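Local coordinates for aminofutalosine deaminase (Helicobacter pylori, PDB 7LKK), which deaminates aminofutalosine hydrolytically in the menaquinone pathway, using a metal-dependent active site, and probably also acts on adenosine, at residues Ile76-Asn87 with Val325-Leu336; Val130-Leu140 with Leu151-Leu160. All coordinates share one frame; numbering follows the deposited sequence.

Contact 1 of 2, residues Ile76-Asn87 with Val325-Leu336; sequences INAHTHFEFSNN and VATDGLSSNISL. With FE (Fe (III) ion), chain E; MCF ((8R)-3-(5-S-methyl-5-thio-beta-D-ribofuranosyl)-3,6,7,8-tetrahydroimidazo[4,5-d][1,3]diazepin-8-ol), chain J.
His-79, His-81 and Asp-328 converge on the iron(III) ion, the two imidazoles from 76-87 and the carboxylate from 325-336. His-79 NE2 binds the iron at 2.1 Å and His-81 NE2 at 2.0 Å, whereas Asp-328 OD1 makes a longer bond of 2.7 Å. His-221 and the inhibitor hydroxyl O8 supply further ligands. The carboxylate lies alongside both histidines, about 50° from either ring plane, with OD1 near the CD2 edge of each. With chi1 at -173°, the His-79 side chain points away from its own amide nitrogen, which carries the ring out to the metal. Asp-328 OD2 turns toward C8, the carbinol carbon of the inhibitor, and is also held by Ser-302. Inhibitor atom N1 sits 3.4 Å above the plane of the His-81 ring, over its centre, while the Phe-84 ring meets Ser-331 OG and the ribosyl carbon C1S obliquely.

Behind this shell, Asp-328 O receives two hydroxyls: Thr-327 OG1 in the carbonyl plane on a lone pair, and Thr-80 OG1 from above that plane at 2.9 Å. Thr-327 is gripped in turn by the Asn-77 amide. Asn-77 ND2 gives a nearly straight bond (172°) of 2.8 Å to Thr-327 OG1, and Asn-77 OD1 takes the backbone N-H of Thr-327. Gln-125 accepts a second bond from the same ND2. Further along, Asn-87 ND2 donates to Leu-330 O at 2.8 Å, tying the loop that carries Ser-331 to the type I turn from Phe-84 to Asn-87.

The site thus joins the C-terminal ends of the first and last barrel strands, as in metal-dependent amidohydrolases. A tetrahedral carbinol whose oxygen is on the iron and whose carbon faces Asp-328 is consistent with mimicry of the intermediate formed when water adds to the purine.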
loop_
_atom_site.group_PDB
_atom_site.type_symbol
_atom_site.label_atom_id
_atom_site.label_comp_id
_atom_site.label_asym_id
_atom_site.label_seq_id
_atom_site.Cartn_x
_atom_site.Cartn_y
_atom_site.Cartn_z
ATOM N N ILE A 76 -17.372 2.323 8.098
ATOM C CA ILE A 76 -17.542 3.738 8.398
ATOM C C ILE A 76 -16.242 4.438 8.031
ATOM O O ILE A 76 -15.168 4.055 8.514
ATOM C CB ILE A 76 -17.901 3.980 9.872
ATOM C CG1 ILE A 76 -19.308 3.459 10.180
ATOM C CG2 ILE A 76 -17.805 5.463 10.203
ATOM C CD1 ILE A 76 -19.344 2.029 10.672
ATOM N N ASN A 77 -16.332 5.444 7.165
ATOM C CA ASN A 77 -15.188 6.261 6.763
ATOM C C ASN A 77 -15.379 7.623 7.425
ATOM O O ASN A 77 -16.103 8.476 6.908
ATOM C CB ASN A 77 -15.094 6.367 5.242
ATOM C CG ASN A 77 -13.805 7.025 4.781
ATOM O OD1 ASN A 77 -12.917 7.310 5.585
ATOM N ND2 ASN A 77 -13.697 7.269 3.480
ATOM N N ALA A 78 -14.724 7.820 8.570
ATOM C CA ALA A 78 -15.064 8.909 9.478
ATOM C C ALA A 78 -14.486 10.259 9.079
ATOM O O ALA A 78 -14.796 11.254 9.743
ATOM C CB ALA A 78 -14.600 8.567 10.897
ATOM N N HIS A 79 -13.661 10.330 8.033
ATOM C CA HIS A 79 -13.006 11.588 7.679
ATOM C C HIS A 79 -12.660 11.573 6.196
ATOM O O HIS A 79 -11.726 10.879 5.784
ATOM C CB HIS A 79 -11.754 11.805 8.525
ATOM C CG HIS A 79 -11.126 13.152 8.342
ATOM N ND1 HIS A 79 -11.564 14.274 9.014
ATOM C CD2 HIS A 79 -10.091 13.557 7.567
ATOM C CE1 HIS A 79 -10.826 15.311 8.661
ATOM N NE2 HIS A 79 -9.925 14.903 7.785
ATOM N N THR A 80 -13.404 12.340 5.399
ATOM C CA THR A 80 -13.074 12.521 3.993
ATOM C C THR A 80 -13.443 13.939 3.578
ATOM O O THR A 80 -14.260 14.601 4.221
ATOM C CB THR A 80 -13.783 11.494 3.101
ATOM O OG1 THR A 80 -13.313 11.625 1.754
ATOM C CG2 THR A 80 -15.285 11.712 3.133
ATOM N N HIS A 81 -12.829 14.394 2.489
ATOM C CA HIS A 81 -13.087 15.711 1.902
ATOM C C HIS A 81 -13.566 15.505 0.467
ATOM O O HIS A 81 -12.758 15.462 -0.463
ATOM C CB HIS A 81 -11.837 16.598 1.935
ATOM C CG HIS A 81 -11.265 16.802 3.302
ATOM N ND1 HIS A 81 -11.384 17.990 3.990
ATOM C CD2 HIS A 81 -10.549 15.976 4.101
ATOM C CE1 HIS A 81 -10.775 17.884 5.157
ATOM N NE2 HIS A 81 -10.261 16.671 5.250
ATOM N N PHE A 82 -14.884 15.376 0.290
ATOM C CA PHE A 82 -15.428 15.128 -1.042
ATOM C C PHE A 82 -15.189 16.300 -1.985
ATOM O O PHE A 82 -15.027 16.098 -3.194
ATOM C CB PHE A 82 -16.924 14.827 -0.954
ATOM C CG PHE A 82 -17.237 13.416 -0.546
ATOM C CD1 PHE A 82 -16.983 12.359 -1.405
ATOM C CD2 PHE A 82 -17.795 13.147 0.690
ATOM C CE1 PHE A 82 -17.274 11.060 -1.032
ATOM C CE2 PHE A 82 -18.091 11.850 1.068
ATOM C CZ PHE A 82 -17.828 10.806 0.206
ATOM N N GLU A 83 -15.161 17.528 -1.459
ATOM C CA GLU A 83 -15.025 18.703 -2.312
ATOM C C GLU A 83 -13.706 18.727 -3.078
ATOM O O GLU A 83 -13.621 19.385 -4.120
ATOM C CB GLU A 83 -15.170 19.977 -1.477
ATOM C CG GLU A 83 -16.548 20.159 -0.852
ATOM C CD GLU A 83 -16.604 21.326 0.120
ATOM O OE1 GLU A 83 -15.683 21.454 0.955
ATOM O OE2 GLU A 83 -17.571 22.113 0.052
ATOM N N PHE A 84 -12.679 18.024 -2.596
ATOM C CA PHE A 84 -11.382 17.973 -3.258
ATOM C C PHE A 84 -11.228 16.751 -4.159
ATOM O O PHE A 84 -10.098 16.342 -4.447
ATOM C CB PHE A 84 -10.259 17.993 -2.221
ATOM C CG PHE A 84 -10.089 19.314 -1.529
ATOM C CD1 PHE A 84 -9.296 20.305 -2.086
ATOM C CD2 PHE A 84 -10.710 19.560 -0.316
ATOM C CE1 PHE A 84 -9.132 21.520 -1.448
ATOM C CE2 PHE A 84 -10.551 20.773 0.325
ATOM C CZ PHE A 84 -9.761 21.754 -0.242
ATOM N N SER A 85 -12.336 16.162 -4.615
ATOM C CA SER A 85 -12.274 14.899 -5.342
ATOM C C SER A 85 -11.666 15.027 -6.735
ATOM O O SER A 85 -11.309 14.003 -7.327
ATOM C CB SER A 85 -13.672 14.287 -5.444
ATOM O OG SER A 85 -14.129 13.846 -4.177
ATOM N N ASN A 86 -11.535 16.242 -7.270
ATOM C CA ASN A 86 -10.921 16.415 -8.583
ATOM C C ASN A 86 -9.423 16.149 -8.570
ATOM O O ASN A 86 -8.845 15.888 -9.632
ATOM C CB ASN A 86 -11.168 17.833 -9.104
ATOM C CG ASN A 86 -12.448 17.952 -9.904
ATOM O OD1 ASN A 86 -12.925 16.978 -10.485
ATOM N ND2 ASN A 86 -13.007 19.157 -9.946
ATOM N N ASN A 87 -8.788 16.202 -7.402
ATOM C CA ASN A 87 -7.336 16.267 -7.337
ATOM C C ASN A 87 -6.678 14.967 -7.784
ATOM O O ASN A 87 -7.096 13.871 -7.403
ATOM C CB ASN A 87 -6.879 16.601 -5.920
ATOM C CG ASN A 87 -5.371 16.709 -5.813
ATOM O OD1 ASN A 87 -4.734 17.401 -6.605
ATOM N ND2 ASN A 87 -4.790 16.006 -4.848
ATOM N N VAL A 325 -9.846 4.367 11.249
ATOM C CA VAL A 325 -9.056 4.531 10.032
ATOM C C VAL A 325 -9.925 5.169 8.958
ATOM O O VAL A 325 -11.029 4.688 8.676
ATOM C CB VAL A 325 -8.488 3.185 9.551
ATOM C CG1 VAL A 325 -7.610 3.392 8.318
ATOM C CG2 VAL A 325 -7.704 2.516 10.667
ATOM N N ALA A 326 -9.425 6.246 8.351
ATOM C CA ALA A 326 -10.161 6.995 7.343
ATOM C C ALA A 326 -9.261 7.301 6.152
ATOM O O ALA A 326 -8.032 7.313 6.257
ATOM C CB ALA A 326 -10.730 8.303 7.914
ATOM N N THR A 327 -9.900 7.559 5.009
ATOM C CA THR A 327 -9.189 7.760 3.751
ATOM C C THR A 327 -8.678 9.181 3.570
ATOM O O THR A 327 -7.794 9.397 2.732
ATOM C CB THR A 327 -10.098 7.426 2.567
ATOM O OG1 THR A 327 -11.246 8.288 2.587
ATOM C CG2 THR A 327 -10.560 5.980 2.634
ATOM N N ASP A 328 -9.222 10.148 4.313
ATOM C CA ASP A 328 -9.061 11.564 3.994
ATOM C C ASP A 328 -9.641 11.812 2.607
ATOM O O ASP A 328 -10.454 11.018 2.120
ATOM C CB ASP A 328 -7.591 11.997 4.075
ATOM C CG ASP A 328 -7.407 13.315 4.807
ATOM O OD1 ASP A 328 -8.407 14.036 4.992
ATOM O OD2 ASP A 328 -6.261 13.633 5.190
ATOM N N GLY A 329 -9.245 12.902 1.959
ATOM C CA GLY A 329 -9.701 13.198 0.621
ATOM C C GLY A 329 -8.644 12.883 -0.427
ATOM O O GLY A 329 -7.491 12.588 -0.122
ATOM N N LEU A 330 -9.070 12.948 -1.692
ATOM C CA LEU A 330 -8.131 12.822 -2.799
ATOM C C LEU A 330 -7.172 14.003 -2.877
ATOM O O LEU A 330 -6.245 13.976 -3.692
ATOM C CB LEU A 330 -8.886 12.667 -4.121
ATOM C CG LEU A 330 -9.611 11.330 -4.304
ATOM C CD1 LEU A 330 -10.362 11.286 -5.628
ATOM C CD2 LEU A 330 -8.630 10.169 -4.203
ATOM N N SER A 331 -7.386 15.041 -2.065
ATOM C CA SER A 331 -6.385 16.086 -1.899
ATOM C C SER A 331 -5.114 15.563 -1.244
ATOM O O SER A 331 -4.069 16.217 -1.335
ATOM C CB SER A 331 -6.962 17.236 -1.070
ATOM O OG SER A 331 -7.821 16.749 -0.052
ATOM N N SER A 332 -5.178 14.400 -0.587
ATOM C CA SER A 332 -4.011 13.827 0.076
ATOM C C SER A 332 -4.069 12.301 0.036
ATOM O O SER A 332 -3.716 11.626 1.006
ATOM C CB SER A 332 -3.894 14.319 1.521
ATOM O OG SER A 332 -5.123 14.168 2.210
ATOM N N ASN A 333 -4.509 11.747 -1.091
ATOM C CA ASN A 333 -4.601 10.302 -1.258
ATOM C C ASN A 333 -4.746 10.009 -2.743
ATOM O O ASN A 333 -5.045 10.897 -3.546
ATOM C CB ASN A 333 -5.777 9.718 -0.464
ATOM C CG ASN A 333 -5.519 8.298 0.016
ATOM O OD1 ASN A 333 -4.868 7.502 -0.663
ATOM N ND2 ASN A 333 -6.036 7.975 1.198
ATOM N N ILE A 334 -4.530 8.744 -3.100
ATOM C CA ILE A 334 -4.718 8.286 -4.474
ATOM C C ILE A 334 -5.979 7.459 -4.644
ATOM O O ILE A 334 -6.394 7.221 -5.789
ATOM C CB ILE A 334 -3.498 7.486 -4.979
ATOM C CG1 ILE A 334 -3.306 6.222 -4.141
ATOM C CG2 ILE A 334 -2.245 8.348 -4.963
ATOM C CD1 ILE A 334 -2.205 5.310 -4.651
ATOM N N SER A 335 -6.606 7.019 -3.553
ATOM C CA SER A 335 -7.802 6.198 -3.637
ATOM C C SER A 335 -8.702 6.501 -2.450
ATOM O O SER A 335 -8.227 6.779 -1.346
ATOM C CB SER A 335 -7.451 4.706 -3.670
ATOM O OG SER A 335 -8.607 3.912 -3.478
ATOM N N LEU A 336 -10.011 6.444 -2.688
ATOM C CA LEU A 336 -10.998 6.591 -1.627
ATOM C C LEU A 336 -11.610 5.259 -1.220
ATOM O O LEU A 336 -12.540 5.235 -0.407
ATOM C CB LEU A 336 -12.096 7.571 -2.046
ATOM C CG LEU A 336 -11.672 9.040 -2.142
ATOM C CD1 LEU A 336 -12.891 9.946 -2.156
ATOM C CD2 LEU A 336 -10.739 9.415 -1.000
HETATM FE FE FE E . -8.842 16.166 6.558
HETATM O O8 MCF J . -6.952 16.686 6.475
HETATM C C8 MCF J . -6.285 16.810 5.245
HETATM C C7 MCF J . -4.859 17.329 5.399
HETATM N N6 MCF J . -4.758 18.226 6.524
HETATM C C5 MCF J . -5.705 19.310 6.657
HETATM N N4 MCF J . -6.810 19.599 5.750
HETATM C C10 MCF J . -7.296 18.992 4.486
HETATM C C9 MCF J . -7.075 17.654 4.222
HETATM N N1 MCF J . -7.617 17.383 3.043
HETATM C C2 MCF J . -8.186 18.483 2.554
HETATM N N3 MCF J . -7.995 19.461 3.445
HETATM C C1S MCF J . -8.485 20.858 3.235
HETATM C C2S MCF J . -9.118 21.497 4.492
HETATM O O2S MCF J . -10.429 21.138 4.607
HETATM O O4S MCF J . -7.501 21.628 2.958
HETATM C C4S MCF J . -7.949 23.112 3.429
HETATM C C3S MCF J . -8.996 22.986 4.192
HETATM O O3S MCF J . -10.218 23.457 3.446
HETATM C C5S MCF J . -6.808 23.762 4.193
HETATM S S5S MCF J . -6.869 25.562 3.962
HETATM C C6S MCF J . -5.915 26.365 5.283
HETATM O O HOH W 1 -13.051 5.824 9.927
HETATM O O HOH W 2 -11.864 13.991 -2.185
HETATM O O HOH W 3 -5.767 11.698 -6.086
#

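Contact 2 of 2, residues Val130-Leu140 with Leu151-Leu160; sequences VGSVGAISNHL and LNAVVFLEFL. With MCF ((8R)-3-(5-S-methyl-5-thio-beta-D-ribofuranosyl)-3,6,7,8-tetrahydroimidazo[4,5-d][1,3]diazepin-8-ol), chain J; EDO (1,2-ethanediol), chain F.
The Phe-156 ring turns its edge toward strand 130-137, with Gly-134 CA 4.0 Å from CE1 and Ala-135 O also near the ring plane; the glycine, lacking a side chain, allows this approach. Ile-136 CD1 comes in obliquely, 3.8 Å from Phe-156 CB.

At the other end, the Asn-138 amide and Glu-158 carboxylate lie side by side and nearly coplanar, 25° apart. Asn-138 ND2 donates to Glu-158 OE1 at 2.9 Å, using the anti lone pair of the oxygen, and also reaches Glu-158 O from above the carbonyl plane. An extended Glu-158 chain (chi1 174°) runs onward to the inhibitor, its OE2 passing 3.5 Å from Ile-136 CG2.

Seven backbone hydrogen bonds, from Asn-152 N to Gly-131 O at one end to Glu-158 N to Ser-137 O at the other, join the parallel strands in register, the Val-154 N to Val-133 O bond being almost straight. On the face bearing Ala-135, Leu-140 CD2 packs at 3.8 Å on Leu-157 CD1.

These are consecutive strands of a TIM barrel. Inhibitor hydroxyl O3S donates to Asn-138 OD1 and O2S to Glu-158 OE1; the amide-carboxylate pairing thus presents two fixed acceptors that recognise the ribosyl diol.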
loop_
_atom_site.group_PDB
_atom_site.type_symbol
_atom_site.label_atom_id
_atom_site.label_comp_id
_atom_site.label_asym_id
_atom_site.label_seq_id
_atom_site.Cartn_x
_atom_site.Cartn_y
_atom_site.Cartn_z
ATOM N N VAL A 130 -18.296 0.778 2.164
ATOM C CA VAL A 130 -18.527 1.875 3.099
ATOM C C VAL A 130 -20.004 2.237 3.089
ATOM O O VAL A 130 -20.584 2.497 2.027
ATOM C CB VAL A 130 -17.657 3.092 2.740
ATOM C CG1 VAL A 130 -17.964 4.260 3.667
ATOM C CG2 VAL A 130 -16.182 2.730 2.798
ATOM N N GLY A 131 -20.620 2.245 4.270
ATOM C CA GLY A 131 -22.020 2.599 4.399
ATOM C C GLY A 131 -22.249 3.961 5.030
ATOM O O GLY A 131 -23.319 4.555 4.866
ATOM N N SER A 132 -21.254 4.464 5.760
ATOM C CA SER A 132 -21.373 5.723 6.485
ATOM C C SER A 132 -20.099 6.532 6.302
ATOM O O SER A 132 -18.999 5.972 6.286
ATOM C CB SER A 132 -21.632 5.491 7.983
ATOM O OG SER A 132 -22.709 4.590 8.187
ATOM N N VAL A 133 -20.246 7.849 6.165
ATOM C CA VAL A 133 -19.117 8.733 5.905
ATOM C C VAL A 133 -19.182 9.936 6.836
ATOM O O VAL A 133 -20.259 10.486 7.090
ATOM C CB VAL A 133 -19.075 9.195 4.431
ATOM C CG1 VAL A 133 -18.699 8.036 3.520
ATOM C CG2 VAL A 133 -20.410 9.802 4.011
ATOM N N GLY A 134 -18.023 10.324 7.364
ATOM C CA GLY A 134 -17.852 11.620 7.990
ATOM C C GLY A 134 -17.256 12.588 6.987
ATOM O O GLY A 134 -16.054 12.538 6.713
ATOM N N ALA A 135 -18.089 13.451 6.412
ATOM C CA ALA A 135 -17.689 14.315 5.308
ATOM C C ALA A 135 -17.356 15.710 5.823
ATOM O O ALA A 135 -18.234 16.416 6.331
ATOM C CB ALA A 135 -18.796 14.382 4.255
ATOM N N ILE A 136 -16.096 16.106 5.680
ATOM C CA ILE A 136 -15.682 17.467 6.000
ATOM C C ILE A 136 -16.020 18.370 4.823
ATOM O O ILE A 136 -15.656 18.080 3.677
ATOM C CB ILE A 136 -14.182 17.521 6.329
ATOM C CG1 ILE A 136 -13.847 16.557 7.468
ATOM C CG2 ILE A 136 -13.770 18.944 6.683
ATOM C CD1 ILE A 136 -14.062 17.136 8.852
ATOM N N SER A 137 -16.709 19.474 5.101
ATOM C CA SER A 137 -17.210 20.346 4.049
ATOM C C SER A 137 -16.983 21.799 4.430
ATOM O O SER A 137 -17.291 22.204 5.556
ATOM C CB SER A 137 -18.701 20.098 3.799
ATOM O OG SER A 137 -19.165 20.869 2.707
ATOM N N ASN A 138 -16.449 22.576 3.488
ATOM C CA ASN A 138 -16.273 24.013 3.664
ATOM C C ASN A 138 -17.363 24.840 2.999
ATOM O O ASN A 138 -17.614 25.971 3.428
ATOM C CB ASN A 138 -14.913 24.453 3.108
ATOM C CG ASN A 138 -13.751 23.791 3.818
ATOM O OD1 ASN A 138 -12.917 23.140 3.192
ATOM N ND2 ASN A 138 -13.691 23.954 5.133
ATOM N N HIS A 139 -18.015 24.307 1.963
ATOM C CA HIS A 139 -18.996 25.063 1.196
ATOM C C HIS A 139 -20.276 24.291 0.903
ATOM O O HIS A 139 -21.154 24.829 0.218
ATOM C CB HIS A 139 -18.384 25.542 -0.131
ATOM C CG HIS A 139 -17.095 26.288 0.027
ATOM N ND1 HIS A 139 -17.025 27.540 0.601
ATOM C CD2 HIS A 139 -15.827 25.963 -0.319
ATOM C CE1 HIS A 139 -15.770 27.951 0.603
ATOM N NE2 HIS A 139 -15.022 27.012 0.051
ATOM N N LEU A 140 -20.395 23.047 1.374
ATOM C CA LEU A 140 -21.597 22.224 1.198
ATOM C C LEU A 140 -21.867 21.888 -0.268
ATOM O O LEU A 140 -23.012 21.638 -0.655
ATOM C CB LEU A 140 -22.827 22.890 1.825
ATOM C CG LEU A 140 -22.706 23.346 3.280
ATOM C CD1 LEU A 140 -24.028 23.912 3.775
ATOM C CD2 LEU A 140 -22.239 22.205 4.171
ATOM N N LEU A 151 -25.812 6.532 1.164
ATOM C CA LEU A 151 -24.861 6.617 2.262
ATOM C C LEU A 151 -25.461 7.322 3.473
ATOM O O LEU A 151 -26.214 8.292 3.338
ATOM C CB LEU A 151 -23.604 7.366 1.814
ATOM C CG LEU A 151 -22.569 6.614 0.981
ATOM C CD1 LEU A 151 -21.561 7.589 0.389
ATOM C CD2 LEU A 151 -21.868 5.566 1.827
ATOM N N ASN A 152 -25.131 6.823 4.661
ATOM C CA ASN A 152 -25.307 7.609 5.875
ATOM C C ASN A 152 -24.230 8.686 5.923
ATOM O O ASN A 152 -23.042 8.393 5.760
ATOM C CB ASN A 152 -25.222 6.724 7.117
ATOM C CG ASN A 152 -26.226 5.589 7.100
ATOM O OD1 ASN A 152 -27.432 5.811 6.992
ATOM N ND2 ASN A 152 -25.730 4.360 7.211
ATOM N N ALA A 153 -24.639 9.934 6.128
ATOM C CA ALA A 153 -23.715 11.057 6.044
ATOM C C ALA A 153 -23.769 11.891 7.314
ATOM O O ALA A 153 -24.848 12.316 7.739
ATOM C CB ALA A 153 -24.027 11.934 4.827
ATOM N N VAL A 154 -22.604 12.113 7.916
ATOM C CA VAL A 154 -22.416 13.128 8.943
ATOM C C VAL A 154 -21.536 14.209 8.330
ATOM O O VAL A 154 -20.328 14.010 8.149
ATOM C CB VAL A 154 -21.785 12.557 10.218
ATOM C CG1 VAL A 154 -21.577 13.661 11.245
ATOM C CG2 VAL A 154 -22.657 11.451 10.791
ATOM N N VAL A 155 -22.134 15.349 7.999
ATOM C CA VAL A 155 -21.424 16.419 7.307
ATOM C C VAL A 155 -20.910 17.403 8.352
ATOM O O VAL A 155 -21.696 18.058 9.045
ATOM C CB VAL A 155 -22.312 17.116 6.271
ATOM C CG1 VAL A 155 -21.625 18.367 5.746
ATOM C CG2 VAL A 155 -22.624 16.164 5.128
ATOM N N PHE A 156 -19.589 17.493 8.469
ATOM C CA PHE A 156 -18.928 18.440 9.363
ATOM C C PHE A 156 -18.665 19.716 8.573
ATOM O O PHE A 156 -17.750 19.768 7.747
ATOM C CB PHE A 156 -17.621 17.864 9.903
ATOM C CG PHE A 156 -17.790 16.652 10.778
ATOM C CD1 PHE A 156 -17.921 15.389 10.221
ATOM C CD2 PHE A 156 -17.777 16.771 12.157
ATOM C CE1 PHE A 156 -18.064 14.272 11.024
ATOM C CE2 PHE A 156 -17.922 15.657 12.967
ATOM C CZ PHE A 156 -18.062 14.406 12.399
ATOM N N LEU A 157 -19.466 20.749 8.816
ATOM C CA LEU A 157 -19.184 22.062 8.244
ATOM C C LEU A 157 -17.952 22.632 8.931
ATOM O O LEU A 157 -17.986 22.934 10.129
ATOM C CB LEU A 157 -20.380 22.996 8.402
ATOM C CG LEU A 157 -20.184 24.384 7.786
ATOM C CD1 LEU A 157 -19.929 24.282 6.289
ATOM C CD2 LEU A 157 -21.371 25.289 8.072
ATOM N N GLU A 158 -16.867 22.783 8.179
ATOM C CA GLU A 158 -15.559 23.095 8.736
ATOM C C GLU A 158 -15.283 24.587 8.635
ATOM O O GLU A 158 -15.392 25.174 7.552
ATOM C CB GLU A 158 -14.467 22.310 8.012
ATOM C CG GLU A 158 -13.061 22.680 8.429
ATOM C CD GLU A 158 -12.017 21.901 7.659
ATOM O OE1 GLU A 158 -11.850 22.167 6.451
ATOM O OE2 GLU A 158 -11.368 21.019 8.262
ATOM N N PHE A 159 -14.905 25.191 9.757
ATOM C CA PHE A 159 -14.645 26.620 9.814
ATOM C C PHE A 159 -13.167 26.903 9.580
ATOM O O PHE A 159 -12.299 26.233 10.148
ATOM C CB PHE A 159 -15.087 27.196 11.160
ATOM C CG PHE A 159 -14.853 28.669 11.284
ATOM C CD1 PHE A 159 -15.759 29.569 10.755
ATOM C CD2 PHE A 159 -13.721 29.155 11.916
ATOM C CE1 PHE A 159 -15.547 30.927 10.857
ATOM C CE2 PHE A 159 -13.500 30.512 12.019
ATOM C CZ PHE A 159 -14.416 31.397 11.490
ATOM N N LEU A 160 -12.891 27.898 8.741
ATOM C CA LEU A 160 -11.549 28.406 8.493
ATOM C C LEU A 160 -11.525 29.898 8.797
ATOM O O LEU A 160 -12.449 30.624 8.421
ATOM C CB LEU A 160 -11.117 28.175 7.034
ATOM C CG LEU A 160 -10.593 26.816 6.556
ATOM C CD1 LEU A 160 -9.192 26.577 7.095
ATOM C CD2 LEU A 160 -11.519 25.667 6.914
HETATM O O8 MCF J . -6.952 16.686 6.475
HETATM C C8 MCF J . -6.285 16.810 5.245
HETATM C C7 MCF J . -4.859 17.329 5.399
HETATM N N6 MCF J . -4.758 18.226 6.524
HETATM C C5 MCF J . -5.705 19.310 6.657
HETATM N N4 MCF J . -6.810 19.599 5.750
HETATM C C10 MCF J . -7.296 18.992 4.486
HETATM C C9 MCF J . -7.075 17.654 4.222
HETATM N N1 MCF J . -7.617 17.383 3.043
HETATM C C2 MCF J . -8.186 18.483 2.554
HETATM N N3 MCF J . -7.995 19.461 3.445
HETATM C C1S MCF J . -8.485 20.858 3.235
HETATM C C2S MCF J . -9.118 21.497 4.492
HETATM O O2S MCF J . -10.429 21.138 4.607
HETATM O O4S MCF J . -7.501 21.628 2.958
HETATM C C4S MCF J . -7.949 23.112 3.429
HETATM C C3S MCF J . -8.996 22.986 4.192
HETATM O O3S MCF J . -10.218 23.457 3.446
HETATM C C5S MCF J . -6.808 23.762 4.193
HETATM S S5S MCF J . -6.869 25.562 3.962
HETATM C C6S MCF J . -5.915 26.365 5.283
HETATM C C1 EDO F . -11.594 25.498 0.201
HETATM O O1 EDO F . -11.892 24.108 0.374
HETATM C C2 EDO F . -10.941 26.051 1.463
HETATM O O2 EDO F . -9.569 25.642 1.518
#

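In the fold
Contact 2 is nested in the chain between the two segments of contact 1, and their centres lie 11 Å apart. Strands 69-80 and 130-137 are neighbours, joined by probable hydrogen bonds from Gly-134 N to Asn-77 O (2.7 Å) and from Ile-136 N to Thr-80 O (2.8 Å). Glu-83 of contact 1 accepts the backbone N-H groups of Asn-138 and His-139, linking the metal-side loop to the ribose-binding end of contact 2. The side chain of Ile-136 comes within about 3 Å of that of His-79. The inhibitor spans both: contact 1 supplies the metal end and packs on the heterocycle, contact 2 takes the two sugar hydroxyls, and Glu-224 and His-275 add further hydrogen bonds.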